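PDB 4E4U: mandalate racemase/muconate lactonizing enzyme from Unidentified, which probably abstracts a proton alpha to a substrate carboxylate, as other enolase-superfamily enzymes of the mandelate racemase/muconate lactonizing family do, though its own substrate is not established. Local coordinates for residues A[118-132]-A[324-337]. Sequence-based numbering, arbitrary orientation.
Sequences GGRIHERLRSYTYLY and ATCTPNFLIQESIM
Ser127 and Tyr128 pair in parallel with Gln333 and Glu334, joining the first strand of the enolase-type barrel, 125-130, to its last, 333-335, and closing the ring of strands. The backbone ladder alternates: Gln333 N gives to Arg126 O (2.9 Å), Tyr128 N to Gln333 O, and Ser335 N to Tyr128 O (2.7 Å). Farther along, Met337 N reaches the hydroxyl Thr129 OG1, which itself donates to Tyr130 O, and a water links Tyr130 N with Ser335 O.

Side chains pack beside the ladder. The Tyr128 ring lies over Glu334, whose CA sits 3.8 Å from the ring centroid in a CH-pi contact; a chi1 of 74° sets CG between backbone N and carbonyl carbon and lays the ring there. Lys164 takes up Tyr128 OH. The extended Arg126 carries its guanidinium past Ile332; Ile332 CD1 lies over one face of it, 3.6 Å from Arg126 NE, while Asp203 and Thr161 hold its polar end.

Before the strands, the end of helix 314-325 receives the loop that leads into strand 125-130: Thr325 O accepts from both Ile121 N and His122 N. Leu125 CD2 lies off-centre over the Phe330 ring. Between Ile121 CG2 on one face and Phe330 CD2 on the other, the His122 imidazole is held edge-on to the turn, NE2 donating to Thr327 O (2.9 Å) almost within the ring plane.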
loop_
_atom_site.group_PDB
_atom_site.type_symbol
_atom_site.label_atom_id
_atom_site.label_comp_id
_atom_site.label_asym_id
_atom_site.label_seq_id
_atom_site.Cartn_x
_atom_site.Cartn_y
_atom_site.Cartn_z
ATOM N N GLY A 118 20.205 -31.509 1.836
ATOM C CA GLY A 118 18.783 -31.789 1.825
ATOM C C GLY A 118 18.446 -33.164 1.295
ATOM O O GLY A 118 17.343 -33.662 1.514
ATOM N N GLY A 119 19.382 -33.776 0.578
ATOM C CA GLY A 119 19.177 -35.119 0.078
ATOM C C GLY A 119 18.551 -35.146 -1.302
ATOM O O GLY A 119 17.821 -34.229 -1.702
ATOM N N ARG A 120 18.817 -36.225 -2.028
ATOM C CA ARG A 120 18.255 -36.384 -3.360
ATOM C C ARG A 120 16.731 -36.268 -3.365
ATOM O O ARG A 120 16.045 -36.846 -2.515
ATOM C CB ARG A 120 18.665 -37.733 -3.950
ATOM C CG ARG A 120 18.164 -37.948 -5.376
ATOM C CD ARG A 120 18.367 -39.375 -5.836
ATOM N NE ARG A 120 19.759 -39.682 -6.152
ATOM C CZ ARG A 120 20.341 -39.387 -7.312
ATOM N NH1 ARG A 120 19.662 -38.748 -8.258
ATOM N NH2 ARG A 120 21.606 -39.721 -7.528
ATOM N N ILE A 121 16.222 -35.500 -4.322
ATOM C CA ILE A 121 14.803 -35.476 -4.652
ATOM C C ILE A 121 14.617 -36.025 -6.062
ATOM O O ILE A 121 13.707 -36.813 -6.322
ATOM C CB ILE A 121 14.236 -34.045 -4.574
ATOM C CG1 ILE A 121 14.271 -33.559 -3.130
ATOM C CG2 ILE A 121 12.822 -33.979 -5.147
ATOM C CD1 ILE A 121 13.945 -32.106 -2.972
ATOM N N HIS A 122 15.505 -35.624 -6.964
ATOM C CA HIS A 122 15.361 -35.947 -8.377
ATOM C C HIS A 122 16.323 -37.030 -8.814
ATOM O O HIS A 122 17.514 -36.976 -8.508
ATOM C CB HIS A 122 15.592 -34.691 -9.206
ATOM C CG HIS A 122 14.739 -33.541 -8.774
ATOM N ND1 HIS A 122 13.386 -33.488 -9.035
ATOM C CD2 HIS A 122 15.030 -32.440 -8.050
ATOM C CE1 HIS A 122 12.885 -32.384 -8.511
ATOM N NE2 HIS A 122 13.864 -31.729 -7.906
ATOM N N GLU A 123 15.801 -38.017 -9.531
ATOM C CA GLU A 123 16.647 -39.039 -10.121
ATOM C C GLU A 123 17.352 -38.507 -11.365
ATOM O O GLU A 123 18.467 -38.927 -11.689
ATOM C CB GLU A 123 15.833 -40.288 -10.448
ATOM C CG GLU A 123 15.223 -40.961 -9.220
ATOM C CD GLU A 123 16.267 -41.459 -8.225
ATOM O OE1 GLU A 123 17.432 -41.676 -8.620
ATOM O OE2 GLU A 123 15.914 -41.639 -7.040
ATOM N N ARG A 124 16.699 -37.585 -12.064
ATOM C CA ARG A 124 17.311 -36.912 -13.204
ATOM C C ARG A 124 16.756 -35.499 -13.306
ATOM O O ARG A 124 15.693 -35.202 -12.757
ATOM C CB ARG A 124 17.056 -37.671 -14.497
ATOM C CG ARG A 124 15.602 -37.752 -14.864
ATOM C CD ARG A 124 15.369 -38.758 -15.974
ATOM N NE ARG A 124 13.944 -39.002 -16.148
ATOM C CZ ARG A 124 13.404 -39.536 -17.237
ATOM N NH1 ARG A 124 14.174 -39.879 -18.262
ATOM N NH2 ARG A 124 12.092 -39.721 -17.301
ATOM N N LEU A 125 17.465 -34.639 -14.028
ATOM C CA LEU A 125 17.154 -33.218 -14.045
ATOM C C LEU A 125 16.762 -32.755 -15.437
ATOM O O LEU A 125 17.555 -32.837 -16.377
ATOM C CB LEU A 125 18.365 -32.413 -13.583
ATOM C CG LEU A 125 18.901 -32.737 -12.192
ATOM C CD1 LEU A 125 20.202 -31.987 -11.948
ATOM C CD2 LEU A 125 17.866 -32.377 -11.135
ATOM N N ARG A 126 15.541 -32.255 -15.567
ATOM C CA ARG A 126 15.106 -31.670 -16.825
ATOM C C ARG A 126 16.095 -30.581 -17.236
ATOM O O ARG A 126 16.522 -29.769 -16.410
ATOM C CB ARG A 126 13.703 -31.077 -16.672
ATOM C CG ARG A 126 13.097 -30.580 -17.975
ATOM C CD ARG A 126 11.809 -29.817 -17.722
ATOM N NE ARG A 126 11.241 -29.317 -18.969
ATOM C CZ ARG A 126 10.241 -28.445 -19.043
ATOM N NH1 ARG A 126 9.684 -27.967 -17.933
ATOM N NH2 ARG A 126 9.798 -28.046 -20.232
ATOM N N SER A 127 16.464 -30.563 -18.511
ATOM C CA SER A 127 17.427 -29.577 -18.983
ATOM C C SER A 127 16.968 -28.872 -20.254
ATOM O O SER A 127 16.021 -29.302 -20.912
ATOM C CB SER A 127 18.795 -30.217 -19.200
ATOM O OG SER A 127 18.791 -31.021 -20.358
ATOM N N TYR A 128 17.638 -27.777 -20.585
ATOM C CA TYR A 128 17.393 -27.095 -21.843
ATOM C C TYR A 128 18.713 -26.636 -22.407
ATOM O O TYR A 128 19.720 -26.616 -21.698
ATOM C CB TYR A 128 16.474 -25.898 -21.654
ATOM C CG TYR A 128 17.077 -24.681 -20.988
ATOM C CD1 TYR A 128 17.709 -23.692 -21.739
ATOM C CD2 TYR A 128 16.937 -24.472 -19.624
ATOM C CE1 TYR A 128 18.212 -22.536 -21.137
ATOM C CE2 TYR A 128 17.442 -23.327 -19.014
ATOM C CZ TYR A 128 18.075 -22.361 -19.772
ATOM O OH TYR A 128 18.565 -21.217 -19.181
ATOM N N THR A 129 18.711 -26.253 -23.678
ATOM C CA THR A 129 19.878 -25.602 -24.249
ATOM C C THR A 129 19.480 -24.401 -25.098
ATOM O O THR A 129 18.367 -24.338 -25.628
ATOM C CB THR A 129 20.733 -26.583 -25.092
ATOM O OG1 THR A 129 21.913 -25.913 -25.562
ATOM C CG2 THR A 129 19.938 -27.124 -26.279
ATOM N N TYR A 130 20.386 -23.432 -25.198
ATOM C CA TYR A 130 20.308 -22.441 -26.258
ATOM C C TYR A 130 20.371 -23.155 -27.598
ATOM O O TYR A 130 21.005 -24.211 -27.731
ATOM C CB TYR A 130 21.500 -21.489 -26.189
ATOM C CG TYR A 130 21.213 -20.117 -25.630
ATOM C CD1 TYR A 130 20.329 -19.252 -26.261
ATOM C CD2 TYR A 130 21.847 -19.678 -24.479
ATOM C CE1 TYR A 130 20.076 -17.992 -25.755
ATOM C CE2 TYR A 130 21.603 -18.421 -23.964
ATOM C CZ TYR A 130 20.712 -17.581 -24.605
ATOM O OH TYR A 130 20.464 -16.328 -24.091
ATOM N N LEU A 131 19.731 -22.564 -28.597
ATOM C CA LEU A 131 19.873 -23.026 -29.965
ATOM C C LEU A 131 21.191 -22.504 -30.529
ATOM O O LEU A 131 21.501 -21.309 -30.412
ATOM C CB LEU A 131 18.700 -22.533 -30.812
ATOM C CG LEU A 131 17.321 -22.993 -30.334
ATOM C CD1 LEU A 131 16.209 -22.400 -31.200
ATOM C CD2 LEU A 131 17.244 -24.514 -30.320
ATOM N N TYR A 132 21.969 -23.398 -31.135
ATOM C CA TYR A 132 23.230 -23.018 -31.773
ATOM C C TYR A 132 23.217 -23.355 -33.263
ATOM O O TYR A 132 23.967 -24.227 -33.718
ATOM C CB TYR A 132 24.409 -23.717 -31.091
ATOM C CG TYR A 132 24.664 -23.253 -29.674
ATOM C CD1 TYR A 132 25.452 -22.139 -29.415
ATOM C CD2 TYR A 132 24.120 -23.933 -28.591
ATOM C CE1 TYR A 132 25.685 -21.716 -28.116
ATOM C CE2 TYR A 132 24.346 -23.523 -27.298
ATOM C CZ TYR A 132 25.128 -22.415 -27.058
ATOM O OH TYR A 132 25.345 -22.018 -25.756
ATOM N N ALA A 324 20.473 -28.551 -7.708
ATOM C CA ALA A 324 19.206 -28.915 -8.334
ATOM C C ALA A 324 18.673 -30.243 -7.796
ATOM O O ALA A 324 17.474 -30.392 -7.574
ATOM C CB ALA A 324 19.369 -28.980 -9.837
ATOM N N THR A 325 19.576 -31.199 -7.592
ATOM C CA THR A 325 19.206 -32.556 -7.206
ATOM C C THR A 325 18.457 -32.593 -5.872
ATOM O O THR A 325 17.604 -33.455 -5.662
ATOM C CB THR A 325 20.457 -33.464 -7.193
ATOM O OG1 THR A 325 21.006 -33.492 -8.514
ATOM C CG2 THR A 325 20.119 -34.889 -6.769
ATOM N N CYS A 326 18.762 -31.642 -4.989
ATOM C CA CYS A 326 18.147 -31.599 -3.661
ATOM C C CYS A 326 17.170 -30.439 -3.471
ATOM O O CYS A 326 16.852 -30.074 -2.334
ATOM C CB CYS A 326 19.219 -31.577 -2.556
ATOM S SG CYS A 326 20.314 -30.147 -2.517
ATOM N N THR A 327 16.663 -29.889 -4.576
ATOM C CA THR A 327 15.784 -28.720 -4.530
ATOM C C THR A 327 14.352 -29.094 -4.911
ATOM O O THR A 327 14.111 -29.547 -6.021
ATOM C CB THR A 327 16.291 -27.618 -5.487
ATOM O OG1 THR A 327 17.546 -27.110 -5.016
ATOM C CG2 THR A 327 15.298 -26.476 -5.573
ATOM N N PRO A 328 13.391 -28.891 -3.995
ATOM C CA PRO A 328 12.021 -29.321 -4.295
ATOM C C PRO A 328 11.311 -28.441 -5.329
ATOM O O PRO A 328 10.420 -28.922 -6.018
ATOM C CB PRO A 328 11.328 -29.251 -2.927
ATOM C CG PRO A 328 12.107 -28.223 -2.159
ATOM C CD PRO A 328 13.534 -28.381 -2.617
ATOM N N ASN A 329 11.701 -27.175 -5.431
ATOM C CA ASN A 329 11.089 -26.241 -6.366
ATOM C C ASN A 329 11.969 -25.998 -7.588
ATOM O O ASN A 329 12.100 -24.877 -8.081
ATOM C CB ASN A 329 10.735 -24.922 -5.665
ATOM C CG ASN A 329 11.925 -24.272 -4.963
ATOM O OD1 ASN A 329 12.813 -24.957 -4.451
ATOM N ND2 ASN A 329 11.919 -22.940 -4.897
ATOM N N PHE A 330 12.574 -27.072 -8.069
ATOM C CA PHE A 330 13.424 -27.036 -9.251
ATOM C C PHE A 330 12.582 -27.122 -10.516
ATOM O O PHE A 330 11.737 -28.008 -10.645
ATOM C CB PHE A 330 14.401 -28.210 -9.197
ATOM C CG PHE A 330 15.132 -28.460 -10.489
ATOM C CD1 PHE A 330 16.165 -27.621 -10.899
ATOM C CD2 PHE A 330 14.804 -29.546 -11.284
ATOM C CE1 PHE A 330 16.848 -27.862 -12.092
ATOM C CE2 PHE A 330 15.484 -29.791 -12.469
ATOM C CZ PHE A 330 16.501 -28.951 -12.871
ATOM N N LEU A 331 12.830 -26.219 -11.462
ATOM C CA LEU A 331 12.139 -26.235 -12.758
ATOM C C LEU A 331 12.950 -26.924 -13.849
ATOM O O LEU A 331 12.494 -27.891 -14.457
ATOM C CB LEU A 331 11.809 -24.807 -13.202
ATOM C CG LEU A 331 11.220 -24.599 -14.603
ATOM C CD1 LEU A 331 9.920 -25.382 -14.780
ATOM C CD2 LEU A 331 10.989 -23.118 -14.887
ATOM N N ILE A 332 14.157 -26.427 -14.102
ATOM C CA ILE A 332 14.951 -26.903 -15.233
ATOM C C ILE A 332 16.379 -26.391 -15.074
ATOM O O ILE A 332 16.604 -25.364 -14.429
ATOM C CB ILE A 332 14.324 -26.403 -16.566
ATOM C CG1 ILE A 332 14.802 -27.212 -17.775
ATOM C CG2 ILE A 332 14.525 -24.892 -16.739
ATOM C CD1 ILE A 332 13.952 -26.940 -19.009
ATOM N N GLN A 333 17.337 -27.101 -15.664
ATOM C CA GLN A 333 18.748 -26.734 -15.569
ATOM C C GLN A 333 19.296 -26.388 -16.937
ATOM O O GLN A 333 19.184 -27.173 -17.874
ATOM C CB GLN A 333 19.563 -27.879 -14.960
ATOM C CG GLN A 333 21.078 -27.695 -15.049
ATOM C CD GLN A 333 21.600 -26.550 -14.199
ATOM O OE1 GLN A 333 21.340 -26.487 -12.996
ATOM N NE2 GLN A 333 22.346 -25.641 -14.819
ATOM N N GLU A 334 19.897 -25.212 -17.049
ATOM C CA GLU A 334 20.521 -24.821 -18.297
ATOM C C GLU A 334 21.681 -25.747 -18.606
ATOM O O GLU A 334 22.542 -26.003 -17.751
ATOM C CB GLU A 334 21.020 -23.376 -18.240
ATOM C CG GLU A 334 21.571 -22.886 -19.581
ATOM C CD GLU A 334 21.629 -21.372 -19.685
ATOM O OE1 GLU A 334 21.650 -20.702 -18.631
ATOM O OE2 GLU A 334 21.639 -20.855 -20.826
ATOM N N SER A 335 21.696 -26.255 -19.830
ATOM C CA SER A 335 22.794 -27.073 -20.313
ATOM C C SER A 335 23.412 -26.431 -21.532
ATOM O O SER A 335 22.728 -25.764 -22.306
ATOM C CB SER A 335 22.304 -28.476 -20.645
ATOM O OG SER A 335 21.796 -29.080 -19.480
ATOM N N ILE A 336 24.715 -26.619 -21.694
ATOM C CA ILE A 336 25.390 -26.121 -22.880
ATOM C C ILE A 336 25.426 -27.279 -23.862
ATOM O O ILE A 336 26.263 -28.177 -23.765
ATOM C CB ILE A 336 26.774 -25.546 -22.555
ATOM C CG1 ILE A 336 26.605 -24.356 -21.599
ATOM C CG2 ILE A 336 27.474 -25.109 -23.828
ATOM C CD1 ILE A 336 27.893 -23.733 -21.104
ATOM N N MET A 337 24.462 -27.266 -24.782
ATOM C CA MET A 337 24.190 -28.411 -25.649
ATOM C C MET A 337 24.043 -29.662 -24.786
ATOM O O MET A 337 23.267 -29.635 -23.830
ATOM C CB MET A 337 25.231 -28.523 -26.764
ATOM C CG MET A 337 25.169 -27.294 -27.664
ATOM S SD MET A 337 26.180 -27.337 -29.131
ATOM C CE MET A 337 27.774 -27.290 -28.375
HETATM O O HOH W 1 9.841 -28.833 -15.006
HETATM O O HOH W 2 22.784 -23.258 -23.493
#